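Local coordinates for uncharacterized protein VP1736 (Vibrio parahaemolyticus, PDB 3LXQ) that is of unknown function but carries a sulfatase-family domain of the alkaline phosphatase superfamily, built round a mixed beta sheet, at residues Leu116-Gly130 with Pro317-Gly329. Numbering follows the deposited sequence.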
ATOM      1  N   LEU A 116      -2.047   6.906 -18.009  1.00 58.52           N
ATOM      2  CA  LEU A 116      -0.775   6.480 -17.420  1.00 58.51           C
ATOM      3  C   LEU A 116      -0.708   4.965 -17.162  1.00 58.40           C
ATOM      4  O   LEU A 116       0.380   4.370 -17.125  1.00 58.81           O
ATOM      5  CB  LEU A 116      -0.527   7.240 -16.119  1.00 56.78           C
ATOM      6  CG  LEU A 116      -0.270   8.742 -16.234  1.00 57.87           C
ATOM      7  CD1 LEU A 116      -0.634   9.446 -14.939  1.00 54.95           C
ATOM      8  CD2 LEU A 116       1.183   9.012 -16.621  1.00 59.47           C
HETATM    9  N   MSE A 117      -1.880   4.358 -16.982  1.00 58.12           N
HETATM   10  CA  MSE A 117      -2.016   2.915 -16.765  1.00 58.80           C
HETATM   11  C   MSE A 117      -1.515   2.121 -17.958  1.00 60.62           C
HETATM   12  O   MSE A 117      -0.872   1.090 -17.789  1.00 61.11           O
HETATM   13  CB  MSE A 117      -3.474   2.544 -16.500  1.00 58.27           C
HETATM   14  CG  MSE A 117      -4.027   3.037 -15.177  1.00 59.59           C
HETATM   15 SE   MSE A 117      -3.980   1.686 -13.782  1.00 68.62          SE
HETATM   16  CE  MSE A 117      -2.099   1.518 -13.520  1.00 64.75           C
ATOM     17  N   GLN A 118      -1.829   2.608 -19.157  1.00 59.69           N
ATOM     18  CA  GLN A 118      -1.385   1.980 -20.391  1.00 61.53           C
ATOM     19  C   GLN A 118       0.132   2.087 -20.514  1.00 59.43           C
ATOM     20  O   GLN A 118       0.770   1.258 -21.165  1.00 59.23           O
ATOM     21  CB  GLN A 118      -2.050   2.630 -21.618  1.00 69.08           C
ATOM     22  CG  GLN A 118      -3.576   2.843 -21.540  1.00 74.16           C
ATOM     23  CD  GLN A 118      -4.352   1.640 -21.000  1.00 73.37           C
ATOM     24  OE1 GLN A 118      -4.006   0.481 -21.257  1.00 71.92           O
ATOM     25  NE2 GLN A 118      -5.416   1.920 -20.244  1.00 74.05           N
ATOM     26  N   GLU A 119       0.703   3.102 -19.873  1.00 58.25           N
ATOM     27  CA  GLU A 119       2.129   3.384 -19.992  1.00 56.78           C
ATOM     28  C   GLU A 119       3.007   2.572 -19.040  1.00 51.28           C
ATOM     29  O   GLU A 119       4.228   2.703 -19.074  1.00 50.24           O
ATOM     30  CB  GLU A 119       2.391   4.889 -19.832  1.00 60.27           C
ATOM     31  CG  GLU A 119       1.846   5.725 -20.993  1.00 67.11           C
ATOM     32  CD  GLU A 119       1.793   7.214 -20.701  1.00 72.79           C
ATOM     33  OE1 GLU A 119       0.816   7.864 -21.127  1.00 78.51           O
ATOM     34  OE2 GLU A 119       2.727   7.735 -20.054  1.00 71.56           O
ATOM     35  N   GLY A 120       2.402   1.722 -18.204  1.00 47.75           N
ATOM     36  CA  GLY A 120       3.198   0.952 -17.246  1.00 43.67           C
ATOM     37  C   GLY A 120       2.680  -0.385 -16.741  1.00 41.04           C
ATOM     38  O   GLY A 120       1.844  -1.044 -17.374  1.00 42.19           O
ATOM     39  N   TRP A 121       3.199  -0.776 -15.583  1.00 38.47           N
ATOM     40  CA  TRP A 121       2.833  -2.022 -14.914  1.00 36.62           C
ATOM     41  C   TRP A 121       1.577  -1.800 -14.048  1.00 36.47           C
ATOM     42  O   TRP A 121       1.645  -1.260 -12.941  1.00 36.45           O
ATOM     43  CB  TRP A 121       4.034  -2.515 -14.107  1.00 35.45           C
ATOM     44  CG  TRP A 121       3.917  -3.894 -13.476  1.00 34.66           C
ATOM     45  CD1 TRP A 121       2.877  -4.781 -13.582  1.00 34.27           C
ATOM     46  CD2 TRP A 121       4.911  -4.543 -12.676  1.00 35.12           C
ATOM     47  NE1 TRP A 121       3.158  -5.927 -12.880  1.00 34.37           N
ATOM     48  CE2 TRP A 121       4.401  -5.809 -12.319  1.00 35.13           C
ATOM     49  CE3 TRP A 121       6.178  -4.172 -12.217  1.00 36.25           C
ATOM     50  CZ2 TRP A 121       5.104  -6.697 -11.514  1.00 36.58           C
ATOM     51  CZ3 TRP A 121       6.887  -5.066 -11.428  1.00 37.72           C
ATOM     52  CH2 TRP A 121       6.345  -6.311 -11.081  1.00 38.05           C
ATOM     53  N   GLN A 122       0.438  -2.204 -14.595  1.00 37.34           N
ATOM     54  CA  GLN A 122      -0.883  -1.958 -14.024  1.00 38.01           C
ATOM     55  C   GLN A 122      -1.323  -3.230 -13.337  1.00 36.24           C
ATOM     56  O   GLN A 122      -1.198  -4.318 -13.913  1.00 36.41           O
ATOM     57  CB  GLN A 122      -1.854  -1.581 -15.151  1.00 40.80           C
ATOM     58  CG  GLN A 122      -3.333  -1.849 -14.894  1.00 42.20           C
ATOM     59  CD  GLN A 122      -4.194  -1.661 -16.142  1.00 48.25           C
ATOM     60  OE1 GLN A 122      -3.697  -1.280 -17.206  1.00 52.19           O
ATOM     61  NE2 GLN A 122      -5.494  -1.926 -16.017  1.00 49.13           N
ATOM     62  N   PHE A 123      -1.803  -3.119 -12.097  1.00 35.14           N
ATOM     63  CA  PHE A 123      -2.268  -4.309 -11.365  1.00 33.43           C
ATOM     64  C   PHE A 123      -3.781  -4.273 -11.319  1.00 33.85           C
ATOM     65  O   PHE A 123      -4.356  -3.338 -10.764  1.00 35.53           O
ATOM     66  CB  PHE A 123      -1.705  -4.333  -9.937  1.00 32.98           C
ATOM     67  CG  PHE A 123      -0.205  -4.455  -9.860  1.00 31.79           C
ATOM     68  CD1 PHE A 123       0.607  -3.338 -10.017  1.00 33.56           C
ATOM     69  CD2 PHE A 123       0.389  -5.677  -9.603  1.00 31.96           C
ATOM     70  CE1 PHE A 123       2.002  -3.451  -9.921  1.00 34.20           C
ATOM     71  CE2 PHE A 123       1.782  -5.804  -9.514  1.00 33.83           C
ATOM     72  CZ  PHE A 123       2.584  -4.693  -9.669  1.00 33.99           C
ATOM     73  N   THR A 124      -4.434  -5.271 -11.902  1.00 33.74           N
ATOM     74  CA  THR A 124      -5.896  -5.230 -12.036  1.00 35.30           C
ATOM     75  C   THR A 124      -6.576  -6.001 -10.928  1.00 33.92           C
ATOM     76  O   THR A 124      -7.803  -5.954 -10.797  1.00 35.85           O
ATOM     77  CB  THR A 124      -6.392  -5.767 -13.398  1.00 37.20           C
ATOM     78  OG1 THR A 124      -6.168  -7.186 -13.469  1.00 36.74           O
ATOM     79  CG2 THR A 124      -5.680  -5.065 -14.546  1.00 39.70           C
ATOM     80  N   GLN A 125      -5.778  -6.701 -10.129  1.00 32.91           N
ATOM     81  CA  GLN A 125      -6.285  -7.465  -8.993  1.00 32.51           C
ATOM     82  C   GLN A 125      -5.523  -7.166  -7.698  1.00 31.99           C
ATOM     83  O   GLN A 125      -5.182  -8.082  -6.964  1.00 30.57           O
ATOM     84  CB  GLN A 125      -6.246  -8.975  -9.285  1.00 33.31           C
ATOM     85  CG  GLN A 125      -7.296  -9.431 -10.282  1.00 35.44           C
ATOM     86  CD  GLN A 125      -8.717  -9.191  -9.796  1.00 37.59           C
ATOM     87  OE1 GLN A 125      -9.594  -8.810 -10.571  1.00 40.09           O
ATOM     88  NE2 GLN A 125      -8.954  -9.433  -8.513  1.00 36.88           N
HETATM   89  N   MSE A 126      -5.297  -5.879  -7.445  1.00 33.08           N
HETATM   90  CA  MSE A 126      -4.641  -5.367  -6.253  1.00 35.25           C
HETATM   91  C   MSE A 126      -5.638  -5.084  -5.130  1.00 36.67           C
HETATM   92  O   MSE A 126      -6.667  -4.447  -5.348  1.00 36.52           O
HETATM   93  CB  MSE A 126      -3.897  -4.071  -6.590  1.00 36.09           C
HETATM   94  CG  MSE A 126      -3.120  -3.476  -5.423  1.00 38.31           C
HETATM   95 SE   MSE A 126      -1.691  -4.616  -4.739  1.00 40.84          SE
HETATM   96  CE  MSE A 126      -0.753  -4.944  -6.417  1.00 39.43           C
ATOM     97  N   TYR A 127      -5.315  -5.559  -3.929  1.00 26.35           N
ATOM     98  CA  TYR A 127      -6.172  -5.337  -2.760  1.00 25.66           C
ATOM     99  C   TYR A 127      -5.442  -4.730  -1.584  1.00 24.21           C
ATOM    100  O   TYR A 127      -4.319  -5.131  -1.251  1.00 24.76           O
ATOM    101  CB  TYR A 127      -6.879  -6.629  -2.352  1.00 26.33           C
ATOM    102  CG  TYR A 127      -7.814  -7.110  -3.426  1.00 28.65           C
ATOM    103  CD1 TYR A 127      -7.338  -7.870  -4.496  1.00 29.87           C
ATOM    104  CD2 TYR A 127      -9.164  -6.778  -3.400  1.00 29.21           C
ATOM    105  CE1 TYR A 127      -8.174  -8.291  -5.510  1.00 33.34           C
ATOM    106  CE2 TYR A 127     -10.018  -7.209  -4.408  1.00 33.98           C
ATOM    107  CZ  TYR A 127      -9.517  -7.971  -5.460  1.00 35.84           C
ATOM    108  OH  TYR A 127     -10.351  -8.379  -6.478  1.00 39.36           O
ATOM    109  N   ALA A 128      -6.077  -3.742  -0.966  1.00 24.37           N
ATOM    110  CA  ALA A 128      -5.595  -3.200   0.293  1.00 22.85           C
ATOM    111  C   ALA A 128      -5.816  -4.262   1.365  1.00 22.94           C
ATOM    112  O   ALA A 128      -6.732  -5.073   1.248  1.00 22.31           O
ATOM    113  CB  ALA A 128      -6.328  -1.899   0.647  1.00 23.02           C
ATOM    114  N   THR A 129      -4.929  -4.296   2.359  1.00 22.09           N
ATOM    115  CA  THR A 129      -5.099  -5.166   3.525  1.00 22.79           C
ATOM    116  C   THR A 129      -6.077  -4.568   4.542  1.00 24.08           C
ATOM    117  O   THR A 129      -6.587  -5.280   5.422  1.00 25.53           O
ATOM    118  CB  THR A 129      -3.767  -5.397   4.239  1.00 22.59           C
ATOM    119  OG1 THR A 129      -3.247  -4.132   4.636  1.00 21.00           O
ATOM    120  CG2 THR A 129      -2.749  -6.110   3.330  1.00 21.08           C
ATOM    121  N   GLY A 130      -6.345  -3.265   4.421  1.00 24.41           N
ATOM    122  CA  GLY A 130      -7.260  -2.577   5.334  1.00 25.48           C
ATOM    123  C   GLY A 130      -8.220  -1.564   4.740  1.00 26.66           C
ATOM    124  O   GLY A 130      -8.367  -1.465   3.506  1.00 26.50           O
ATOM    125  N   PRO A 317     -16.304  -7.283   2.559  1.00 38.91           N
ATOM    126  CA  PRO A 317     -16.729  -6.748   1.259  1.00 39.61           C
ATOM    127  C   PRO A 317     -15.548  -6.551   0.296  1.00 37.60           C
ATOM    128  O   PRO A 317     -15.009  -5.455   0.163  1.00 36.45           O
ATOM    129  CB  PRO A 317     -17.394  -5.420   1.627  1.00 39.96           C
ATOM    130  CG  PRO A 317     -16.693  -4.989   2.886  1.00 38.79           C
ATOM    131  CD  PRO A 317     -16.343  -6.261   3.625  1.00 38.64           C
ATOM    132  N   VAL A 318     -15.181  -7.635  -0.378  1.00 38.35           N
ATOM    133  CA  VAL A 318     -13.978  -7.726  -1.219  1.00 36.37           C
ATOM    134  C   VAL A 318     -13.784  -6.550  -2.176  1.00 35.95           C
ATOM    135  O   VAL A 318     -12.677  -5.987  -2.259  1.00 34.28           O
ATOM    136  CB  VAL A 318     -13.970  -9.076  -2.005  1.00 38.16           C
ATOM    137  CG1 VAL A 318     -12.803  -9.163  -2.989  1.00 36.10           C
ATOM    138  CG2 VAL A 318     -13.947 -10.262  -1.034  1.00 38.62           C
ATOM    139  N   LYS A 319     -14.867  -6.185  -2.868  1.00 38.09           N
ATOM    140  CA  LYS A 319     -14.886  -5.105  -3.856  1.00 38.24           C
ATOM    141  C   LYS A 319     -14.331  -3.822  -3.260  1.00 36.22           C
ATOM    142  O   LYS A 319     -13.677  -3.037  -3.950  1.00 36.34           O
ATOM    143  CB  LYS A 319     -16.323  -4.876  -4.368  1.00 41.33           C
ATOM    144  N   HIS A 320     -14.575  -3.626  -1.965  1.00 35.26           N
ATOM    145  CA  HIS A 320     -14.153  -2.412  -1.277  1.00 33.20           C
ATOM    146  C   HIS A 320     -12.750  -2.455  -0.680  1.00 29.97           C
ATOM    147  O   HIS A 320     -12.376  -1.583   0.090  1.00 28.90           O
ATOM    148  CB  HIS A 320     -15.182  -2.007  -0.242  1.00 34.75           C
ATOM    149  CG  HIS A 320     -16.474  -1.566  -0.845  1.00 38.79           C
ATOM    150  ND1 HIS A 320     -16.652  -0.303  -1.363  1.00 41.81           N
ATOM    151  CD2 HIS A 320     -17.641  -2.226  -1.043  1.00 41.81           C
ATOM    152  CE1 HIS A 320     -17.882  -0.195  -1.839  1.00 44.37           C
ATOM    153  NE2 HIS A 320     -18.504  -1.346  -1.650  1.00 44.47           N
ATOM    154  N   PHE A 321     -11.981  -3.470  -1.051  1.00 28.83           N
ATOM    155  CA  PHE A 321     -10.539  -3.481  -0.797  1.00 26.23           C
ATOM    156  C   PHE A 321      -9.795  -3.357  -2.120  1.00 25.94           C
ATOM    157  O   PHE A 321      -8.556  -3.226  -2.158  1.00 24.85           O
ATOM    158  CB  PHE A 321     -10.146  -4.754  -0.041  1.00 25.85           C
ATOM    159  CG  PHE A 321     -10.644  -4.789   1.382  1.00 25.95           C
ATOM    160  CD1 PHE A 321     -11.954  -5.170   1.673  1.00 29.14           C
ATOM    161  CD2 PHE A 321      -9.807  -4.428   2.425  1.00 24.68           C
ATOM    162  CE1 PHE A 321     -12.427  -5.183   2.982  1.00 28.58           C
ATOM    163  CE2 PHE A 321     -10.264  -4.445   3.735  1.00 27.71           C
ATOM    164  CZ  PHE A 321     -11.576  -4.833   4.016  1.00 29.26           C
ATOM    165  N   HIS A 322     -10.559  -3.388  -3.210  1.00 32.24           N
ATOM    166  CA  HIS A 322     -10.008  -3.357  -4.550  1.00 32.84           C
ATOM    167  C   HIS A 322      -9.522  -1.947  -4.897  1.00 33.29           C
ATOM    168  O   HIS A 322     -10.243  -0.964  -4.761  1.00 32.73           O
ATOM    169  CB  HIS A 322     -11.026  -3.909  -5.552  1.00 34.18           C
ATOM    170  CG  HIS A 322     -10.477  -4.140  -6.928  1.00 36.17           C
ATOM    171  ND1 HIS A 322     -11.268  -4.081  -8.056  1.00 37.38           N
ATOM    172  CD2 HIS A 322      -9.228  -4.432  -7.361  1.00 35.76           C
ATOM    173  CE1 HIS A 322     -10.531  -4.329  -9.124  1.00 38.60           C
ATOM    174  NE2 HIS A 322      -9.289  -4.543  -8.730  1.00 38.50           N
ATOM    175  N   ILE A 323      -8.265  -1.860  -5.321  1.00 33.05           N
ATOM    176  CA  ILE A 323      -7.588  -0.582  -5.451  1.00 33.01           C
ATOM    177  C   ILE A 323      -6.728  -0.588  -6.703  1.00 33.76           C
ATOM    178  O   ILE A 323      -6.316  -1.649  -7.166  1.00 34.52           O
ATOM    179  CB  ILE A 323      -6.715  -0.244  -4.192  1.00 31.98           C
ATOM    180  CG1 ILE A 323      -5.778  -1.398  -3.812  1.00 30.84           C
ATOM    181  CG2 ILE A 323      -7.597   0.064  -2.997  1.00 31.55           C
ATOM    182  CD1 ILE A 323      -4.580  -0.965  -2.944  1.00 28.39           C
ATOM    183  N   PRO A 324      -6.478   0.598  -7.277  1.00 34.56           N
ATOM    184  CA  PRO A 324      -5.514   0.687  -8.367  1.00 35.40           C
ATOM    185  C   PRO A 324      -4.089   0.582  -7.848  1.00 35.14           C
ATOM    186  O   PRO A 324      -3.816   0.920  -6.699  1.00 34.72           O
ATOM    187  CB  PRO A 324      -5.753   2.091  -8.924  1.00 36.04           C
ATOM    188  CG  PRO A 324      -6.247   2.878  -7.742  1.00 35.33           C
ATOM    189  CD  PRO A 324      -7.075   1.906  -6.956  1.00 33.90           C
ATOM    190  N   ALA A 325      -3.190   0.089  -8.689  1.00 35.71           N
ATOM    191  CA  ALA A 325      -1.771   0.131  -8.397  1.00 35.64           C
ATOM    192  C   ALA A 325      -1.080   0.204  -9.727  1.00 36.78           C
ATOM    193  O   ALA A 325      -1.421  -0.535 -10.639  1.00 37.50           O
ATOM    194  CB  ALA A 325      -1.324  -1.107  -7.622  1.00 34.35           C
ATOM    195  N   LEU A 326      -0.122   1.115  -9.830  1.00 37.83           N
ATOM    196  CA  LEU A 326       0.614   1.336 -11.064  1.00 39.62           C
ATOM    197  C   LEU A 326       2.071   1.557 -10.746  1.00 40.01           C
ATOM    198  O   LEU A 326       2.408   2.410  -9.935  1.00 39.37           O
ATOM    199  CB  LEU A 326       0.051   2.569 -11.787  1.00 41.05           C
ATOM    200  CG  LEU A 326       0.432   3.037 -13.206  1.00 43.17           C
ATOM    201  CD1 LEU A 326       1.228   4.319 -13.138  1.00 46.25           C
ATOM    202  CD2 LEU A 326       1.151   1.999 -14.067  1.00 44.43           C
ATOM    203  N   ILE A 327       2.941   0.783 -11.381  1.00 40.95           N
ATOM    204  CA  ILE A 327       4.359   1.043 -11.276  1.00 41.45           C
ATOM    205  C   ILE A 327       4.794   1.573 -12.634  1.00 44.06           C
ATOM    206  O   ILE A 327       4.529   0.970 -13.674  1.00 44.80           O
ATOM    207  CB  ILE A 327       5.167  -0.201 -10.850  1.00 41.35           C
ATOM    208  CG1 ILE A 327       4.733  -0.677  -9.451  1.00 38.98           C
ATOM    209  CG2 ILE A 327       6.670   0.099 -10.891  1.00 41.80           C
ATOM    210  CD1 ILE A 327       5.405  -1.979  -8.997  1.00 36.96           C
ATOM    211  N   ILE A 328       5.436   2.729 -12.607  1.00 45.33           N
ATOM    212  CA  ILE A 328       5.774   3.439 -13.822  1.00 47.93           C
ATOM    213  C   ILE A 328       7.165   4.044 -13.665  1.00 49.47           C
ATOM    214  O   ILE A 328       7.596   4.394 -12.559  1.00 48.45           O
ATOM    215  CB  ILE A 328       4.688   4.502 -14.173  1.00 48.16           C
ATOM    216  CG1 ILE A 328       4.934   5.122 -15.555  1.00 51.18           C
ATOM    217  CG2 ILE A 328       4.553   5.552 -13.063  1.00 46.54           C
ATOM    218  CD1 ILE A 328       3.711   5.857 -16.129  1.00 53.27           C
ATOM    219  N   GLY A 329       7.879   4.114 -14.780  1.00 51.75           N
ATOM    220  CA  GLY A 329       9.225   4.635 -14.782  1.00 53.52           C
ATOM    221  C   GLY A 329       9.884   4.198 -16.058  1.00 56.31           C
ATOM    222  O   GLY A 329       9.408   3.270 -16.719  1.00 55.52           O
TER
HETATM  223  O   HOH W   1      -6.498  -3.680  -8.966  1.00 34.17           O
HETATM  224  O   HOH W   2     -10.192  -0.740   1.314  1.00 23.57           O
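Two strands of the central mixed sheet meet here, with W121 facing I327 and Q122 facing L326; the segments 121-123 and 325-328 run antiparallel at 170°. W121 and I327 form the hydrogen-bonded pair: each backbone N bonds the other's O at 2.9 Å. F123 N continues the pairing to A325 O at 3.0 Å. W121 and I327 project together from the same face, and W121 CE3 comes 4.0 Å from I327 CD1. That same methyl reaches the edge of the F123 ring, whose CZ lies over one face of the indole, out toward its rim. M346, T349 and L353 of helix 346-353 cover this aromatic side.

Beyond F123 the pairing is broken, and a water fills the gap, donating to F123 O and I323 O and accepting from M126 N. Such a sheet, sandwiched by helices, is the core of the alkaline phosphatase superfamily; strand 322-328 sits in it between 121-127 and 298-304. The imidazole of H322 reaches across the break, CG anti to its own N (chi1 -170°), and NE2 bonds T124 O at 2.9 Å, approaching from above the carbonyl plane. The Y127 ring lies nearly parallel to this imidazole, planes at 26°, but slid so that H322 CD2 sits over its rim. Past the break Y127 faces H322 as a non-hydrogen-bonded pair, flanked by bonds from I323 N to M126 O (3.0 Å) and from A128 N to F321 O (2.8 Å). A second water donates to both G130 O and H320 O.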